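Local coordinates for protein extracellular sialidase/neuraminidase, putative (Aspergillus fumigatus, PDB 2XZJ) that probably hydrolyses terminal sialic acid-type sugars, apparently preferring KDN, as an exo-sialidase with a beta-propeller fold, at residues A[185-190]-A[227-232]; A[38-43]-A[103-108]. All coordinates share one frame; numbering follows the deposited sequence.

Contact 1: A[185-190]-A[227-232]; sequences VGPGNG and GAEGTI. With KFN (2,6-anhydro-3-deoxy-D-glycero-D-galacto-non-2-enonic acid), chain E.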
loop_
_atom_site.group_PDB
_atom_site.type_symbol
_atom_site.label_atom_id
_atom_site.label_comp_id
_atom_site.label_asym_id
_atom_site.label_seq_id
_atom_site.Cartn_x
_atom_site.Cartn_y
_atom_site.Cartn_z
ATOM N N VAL A 185 -1.259 -1.983 10.265
ATOM C CA VAL A 185 -2.170 -2.556 9.286
ATOM C C VAL A 185 -1.560 -2.327 7.894
ATOM O O VAL A 185 -0.986 -1.259 7.622
ATOM C CB VAL A 185 -3.618 -1.997 9.416
ATOM C CG1 VAL A 185 -3.716 -0.529 8.955
ATOM C CG2 VAL A 185 -4.618 -2.895 8.684
ATOM N N GLY A 186 -1.635 -3.346 7.040
ATOM C CA GLY A 186 -0.991 -3.294 5.731
ATOM C C GLY A 186 0.464 -2.884 5.854
ATOM O O GLY A 186 1.210 -3.468 6.655
ATOM N N PRO A 187 0.875 -1.825 5.129
ATOM C CA PRO A 187 0.006 -0.944 4.343
ATOM C C PRO A 187 -0.129 -1.402 2.900
ATOM O O PRO A 187 0.766 -2.071 2.379
ATOM C CB PRO A 187 0.723 0.406 4.427
ATOM C CG PRO A 187 2.198 0.024 4.516
ATOM C CD PRO A 187 2.234 -1.275 5.281
ATOM N N GLY A 188 -1.239 -1.044 2.259
ATOM C CA GLY A 188 -1.396 -1.300 0.834
ATOM C C GLY A 188 -2.845 -1.489 0.444
ATOM O O GLY A 188 -3.468 -0.561 -0.068
ATOM N N ASN A 189 -3.359 -2.704 0.653
ATOM C CA ASN A 189 -4.765 -3.021 0.367
ATOM C C ASN A 189 -5.251 -4.304 1.039
ATOM O O ASN A 189 -4.468 -5.214 1.307
ATOM C CB ASN A 189 -5.025 -3.115 -1.146
ATOM C CG ASN A 189 -4.375 -4.326 -1.792
ATOM O OD1 ASN A 189 -3.196 -4.294 -2.156
ATOM N ND2 ASN A 189 -5.143 -5.401 -1.949
ATOM N N GLY A 190 -6.552 -4.349 1.310
ATOM C CA GLY A 190 -7.244 -5.600 1.605
ATOM C C GLY A 190 -7.849 -6.155 0.329
ATOM O O GLY A 190 -7.721 -5.553 -0.754
ATOM N N GLY A 227 4.804 -11.316 9.334
ATOM C CA GLY A 227 5.516 -10.049 9.453
ATOM C C GLY A 227 4.686 -8.949 10.083
ATOM O O GLY A 227 3.508 -9.138 10.414
ATOM N N ALA A 228 5.315 -7.788 10.239
ATOM C CA ALA A 228 4.604 -6.552 10.614
ATOM C C ALA A 228 3.842 -5.958 9.417
ATOM O O ALA A 228 2.706 -5.495 9.568
ATOM C CB ALA A 228 5.599 -5.528 11.174
ATOM N N GLU A 229 4.476 -5.964 8.238
ATOM C CA GLU A 229 3.853 -5.413 7.023
ATOM C C GLU A 229 3.527 -6.516 6.023
ATOM O O GLU A 229 4.403 -7.015 5.322
ATOM C CB GLU A 229 4.743 -4.344 6.390
ATOM C CG GLU A 229 4.886 -3.090 7.243
ATOM C CD GLU A 229 5.715 -2.017 6.549
ATOM O OE1 GLU A 229 6.493 -2.353 5.623
ATOM O OE2 GLU A 229 5.560 -0.836 6.909
ATOM N N GLY A 230 2.266 -6.920 5.992
ATOM C CA GLY A 230 1.855 -8.055 5.180
ATOM C C GLY A 230 1.076 -7.654 3.948
ATOM O O GLY A 230 0.512 -6.541 3.890
ATOM N N THR A 231 1.098 -8.548 2.956
ATOM C CA THR A 231 0.208 -8.469 1.787
ATOM C C THR A 231 -0.619 -9.747 1.706
ATOM O O THR A 231 -0.214 -10.789 2.221
ATOM C CB THR A 231 0.966 -8.247 0.461
ATOM O OG1 THR A 231 1.616 -9.447 0.038
ATOM C CG2 THR A 231 1.992 -7.118 0.578
ATOM N N ILE A 232 -1.776 -9.656 1.070
ATOM C CA ILE A 232 -2.688 -10.789 0.968
ATOM C C ILE A 232 -3.221 -10.811 -0.456
ATOM O O ILE A 232 -3.452 -9.747 -1.088
ATOM C CB ILE A 232 -3.839 -10.720 2.025
ATOM C CG1 ILE A 232 -4.667 -12.019 2.038
ATOM C CG2 ILE A 232 -4.754 -9.519 1.760
ATOM C CD1 ILE A 232 -4.019 -13.206 2.714
HETATM C C1 KFN E . 10.161 1.899 6.297
HETATM C C3 KFN E . 7.966 2.877 7.041
HETATM C C4 KFN E . 6.722 2.890 7.959
HETATM C C5 KFN E . 7.004 2.117 9.277
HETATM C C6 KFN E . 7.713 0.773 8.971
HETATM C C7 KFN E . 8.113 -0.044 10.231
HETATM C C8 KFN E . 8.596 -1.466 9.902
HETATM C C9 KFN E . 9.228 -2.115 11.122
HETATM O O5 KFN E . 5.795 1.871 10.027
HETATM O O1B KFN E . 10.175 2.738 5.376
HETATM O O1A KFN E . 11.034 1.007 6.495
HETATM O O4 KFN E . 6.316 4.260 8.163
HETATM O O6 KFN E . 8.958 0.996 8.221
HETATM C C2 KFN E . 8.975 1.926 7.223
HETATM O O7 KFN E . 9.201 0.615 10.877
HETATM O O8 KFN E . 7.518 -2.281 9.445
HETATM O O9 KFN E . 8.234 -2.329 12.143
HETATM O O HOH W 1 0.613 -5.592 7.914
HETATM O O HOH W 2 -0.994 -4.806 1.727
HETATM O O HOH W 3 2.172 -4.222 3.311
HETATM O O HOH W 4 -2.314 -6.784 0.474
HETATM O O HOH W 5 -4.033 -7.940 -3.119
#

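Contact 2: A[38-43]-A[103-108]; sequences FRIPAV and GNPTPV. With KFN (2,6-anhydro-3-deoxy-D-glycero-D-galacto-non-2-enonic acid), chain E.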
loop_
_atom_site.group_PDB
_atom_site.type_symbol
_atom_site.label_atom_id
_atom_site.label_comp_id
_atom_site.label_asym_id
_atom_site.label_seq_id
_atom_site.Cartn_x
_atom_site.Cartn_y
_atom_site.Cartn_z
ATOM N N PHE A 38 5.588 12.779 0.890
ATOM C CA PHE A 38 4.525 11.782 0.805
ATOM C C PHE A 38 5.134 10.388 0.782
ATOM O O PHE A 38 6.035 10.133 0.004
ATOM C CB PHE A 38 3.649 12.032 -0.421
ATOM C CG PHE A 38 2.905 13.356 -0.362
ATOM C CD1 PHE A 38 1.720 13.467 0.360
ATOM C CD2 PHE A 38 3.424 14.490 -1.000
ATOM C CE1 PHE A 38 1.043 14.690 0.440
ATOM C CE2 PHE A 38 2.752 15.732 -0.929
ATOM C CZ PHE A 38 1.556 15.822 -0.204
ATOM N N ARG A 39 4.650 9.510 1.660
ATOM C CA ARG A 39 5.116 8.124 1.706
ATOM C C ARG A 39 3.928 7.170 1.923
ATOM O O ARG A 39 2.779 7.595 2.146
ATOM C CB ARG A 39 6.154 7.899 2.817
ATOM C CG ARG A 39 7.521 8.540 2.611
ATOM C CD ARG A 39 8.578 7.816 3.412
ATOM N NE ARG A 39 8.552 6.401 3.045
ATOM C CZ ARG A 39 8.910 5.396 3.824
ATOM N NH1 ARG A 39 9.369 5.608 5.057
ATOM N NH2 ARG A 39 8.804 4.156 3.354
ATOM N N ILE A 40 4.217 5.875 1.826
ATOM C CA ILE A 40 3.249 4.843 2.203
ATOM C C ILE A 40 1.960 4.918 1.346
ATOM O O ILE A 40 0.869 5.269 1.849
ATOM C CB ILE A 40 2.959 4.856 3.764
ATOM C CG1 ILE A 40 4.215 5.156 4.600
ATOM C CG2 ILE A 40 2.308 3.554 4.224
ATOM C CD1 ILE A 40 5.441 4.250 4.335
ATOM N N PRO A 41 2.081 4.599 0.036
ATOM C CA PRO A 41 0.943 4.628 -0.886
ATOM C C PRO A 41 -0.057 3.474 -0.730
ATOM O O PRO A 41 0.283 2.382 -0.257
ATOM C CB PRO A 41 1.632 4.509 -2.268
ATOM C CG PRO A 41 2.886 3.699 -1.957
ATOM C CD PRO A 41 3.348 4.344 -0.691
ATOM N N ALA A 42 -1.292 3.728 -1.146
ATOM C CA ALA A 42 -2.298 2.676 -1.270
ATOM C C ALA A 42 -3.274 3.100 -2.356
ATOM O O ALA A 42 -3.692 4.266 -2.411
ATOM C CB ALA A 42 -3.024 2.488 0.033
ATOM N N VAL A 43 -3.666 2.163 -3.199
ATOM C CA VAL A 43 -4.577 2.496 -4.296
ATOM C C VAL A 43 -5.616 1.412 -4.533
ATOM O O VAL A 43 -5.293 0.217 -4.512
ATOM C CB VAL A 43 -3.802 2.851 -5.601
ATOM C CG1 VAL A 43 -3.007 1.624 -6.170
ATOM C CG2 VAL A 43 -4.746 3.461 -6.662
ATOM N N GLY A 103 -1.705 6.943 9.672
ATOM C CA GLY A 103 -1.093 6.309 8.525
ATOM C C GLY A 103 -1.436 4.875 8.229
ATOM O O GLY A 103 -2.522 4.382 8.575
ATOM N N ASN A 104 -0.500 4.220 7.544
ATOM C CA ASN A 104 -0.659 2.844 7.118
ATOM C C ASN A 104 -1.978 2.641 6.351
ATOM O O ASN A 104 -2.733 1.750 6.699
ATOM C CB ASN A 104 -0.631 1.914 8.337
ATOM C CG ASN A 104 0.764 1.630 8.820
ATOM O OD1 ASN A 104 1.387 2.461 9.477
ATOM N ND2 ASN A 104 1.279 0.451 8.476
ATOM N N PRO A 105 -2.258 3.460 5.303
ATOM C CA PRO A 105 -3.541 3.263 4.631
ATOM C C PRO A 105 -3.661 1.861 4.036
ATOM O O PRO A 105 -2.775 1.430 3.294
ATOM C CB PRO A 105 -3.516 4.320 3.506
ATOM C CG PRO A 105 -2.075 4.545 3.254
ATOM C CD PRO A 105 -1.461 4.504 4.624
ATOM N N THR A 106 -4.753 1.173 4.381
ATOM C CA THR A 106 -5.043 -0.182 3.917
ATOM C C THR A 106 -6.518 -0.262 3.504
ATOM O O THR A 106 -7.379 -0.600 4.321
ATOM C CB THR A 106 -4.706 -1.254 4.982
ATOM O OG1 THR A 106 -3.383 -1.031 5.467
ATOM C CG2 THR A 106 -4.771 -2.678 4.363
ATOM N N PRO A 107 -6.821 0.114 2.247
ATOM C CA PRO A 107 -8.220 0.134 1.825
ATOM C C PRO A 107 -8.693 -1.178 1.235
ATOM O O PRO A 107 -7.887 -1.977 0.789
ATOM C CB PRO A 107 -8.232 1.183 0.715
ATOM C CG PRO A 107 -6.806 1.093 0.099
ATOM C CD PRO A 107 -5.935 0.816 1.301
ATOM N N VAL A 108 -10.006 -1.355 1.194
ATOM C CA VAL A 108 -10.642 -2.430 0.453
ATOM C C VAL A 108 -12.060 -1.947 0.092
ATOM O O VAL A 108 -12.706 -1.242 0.869
ATOM C CB VAL A 108 -10.648 -3.786 1.221
ATOM C CG1 VAL A 108 -11.453 -3.695 2.519
ATOM C CG2 VAL A 108 -11.198 -4.902 0.344
HETATM C C1 KFN E . 10.161 1.899 6.297
HETATM C C3 KFN E . 7.966 2.877 7.041
HETATM C C4 KFN E . 6.722 2.890 7.959
HETATM C C5 KFN E . 7.004 2.117 9.277
HETATM C C6 KFN E . 7.713 0.773 8.971
HETATM C C7 KFN E . 8.113 -0.044 10.231
HETATM C C8 KFN E . 8.596 -1.466 9.902
HETATM C C9 KFN E . 9.228 -2.115 11.122
HETATM O O5 KFN E . 5.795 1.871 10.027
HETATM O O1B KFN E . 10.175 2.738 5.376
HETATM O O1A KFN E . 11.034 1.007 6.495
HETATM O O4 KFN E . 6.316 4.260 8.163
HETATM O O6 KFN E . 8.958 0.996 8.221
HETATM C C2 KFN E . 8.975 1.926 7.223
HETATM O O7 KFN E . 9.201 0.615 10.877
HETATM O O8 KFN E . 7.518 -2.281 9.445
HETATM O O9 KFN E . 8.234 -2.329 12.143
#

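Contact 1: A[185-190]-A[227-232]
Gly186 and Glu229 bring two buried loops together in a water-bridged contact near the centre of the beta-propeller. The loop 185-190 runs into strand 191-192. The loop 227-232 leads into strand 232-234, so the contact joins the inner edges of two blades. No direct hydrogen bond crosses it. Gly186 O lies 3.3 Å from Glu229 CA in a CA-H...O contact. Water 1 links the same backbones: it donates to Gly186 O and Ala228 O and accepts from Gly230 N. Water 3 donates to Pro187 O at 2.7 Å and to Gly230 O at 2.9 Å. Water 4 joins Asn189 O to Ile232 N. Farther along, Asn189 ND2 gives one nearly straight bond to Gly190 O (168°), coming from above the carbonyl plane, and another to water 5, which donates to Ile232 O.

The peptide bond before Pro187 is cis, and Pro187 CD lies 3.7 Å from Glu229 OE2. The Glu229 chain starts with CG anti to its carbonyl carbon (chi1 -67°) and then runs extended, and its CG and OE2 pass obliquely by Pro187 CD. Its OE2 reaches 3.4 Å from C6 of the bound KFN, and CG packs 3.5 Å from the ligand's O8. The carboxylate has two partners outside the loops: Arg245 forms a salt bridge with OE1, and Tyr338 a hydrogen bond with OE2. Arg245 also binds KFN, so the salt bridge may orient it for the ligand. A tyrosine hydrogen-bonded to a glutamate beside the sugar is characteristic of the sialidase active site; Tyr338 is probably the nucleophile and Glu229 its general-base partner, as in other sialidases.

Contact 2: A[38-43]-A[103-108]
Ile40 packs against Pro105 with its CB directed at strand 103-108. From CB, the CG2 branch lies anti to the backbone N and meets Pro105 CD at 3.9 Å, the two side chains crossing at about a right angle. The CG1 branch takes the other course, beside the backbone N (chi1 -37°), and leads away from the strand. Its tip, CD1, comes 3.9 Å from O4 of the bound KFN. The same methyl covers one face of the Arg39 guanidinium, offset toward its rim.

The two strands run almost parallel, at 8°, with their axes 6.7 Å apart, yet no hydrogen bond joins them. They are the innermost strands of neighbouring beta-propeller blades. Residues 38-41 spell FRIP, the sialidase motif that supplies a carboxylate-binding arginine. Farther from the ligand, Ala42 CB sits against two prolines, 3.9 Å from Pro105 CG and 3.6 Å from Pro107 CD. Pro105 CG also lies 3.3 Å from Ile40 O, a buried carbonyl with no polar partner in the model.

Arg39 turns to the ligand. Its NH1 and NH2 both bond to the same carboxylate oxygen of KFN, O1B, with NH2 at 2.8 Å and a bent N-H...O angle of 147°. O1B lies at the guanidinium edge, near its plane. Glu354 forms a salt bridge with NE. Arg245 and Arg302 also hydrogen-bond KFN, consistent with the sialidase arginine triad.

Overall arrangement
Contact 2 comes first along the chain and closes before contact 1 opens. Their centres are 10 Å apart, near the middle of the propeller. Contact 2 joins the inner strands 37-45 and 101-109 of two blades. Contact 1 joins loops leading into strands 191-192 and 232-234 of two further blades. The contacts also touch each other. Probable hydrogen bonds run from Gly190 N to Pro107 O and from Asn104 ND2 to Val185 O, and Gly188 O packs on Ala42 CB. Both contacts touch KFN, so strands and loops from four successive blades together build one ligand site at the centre.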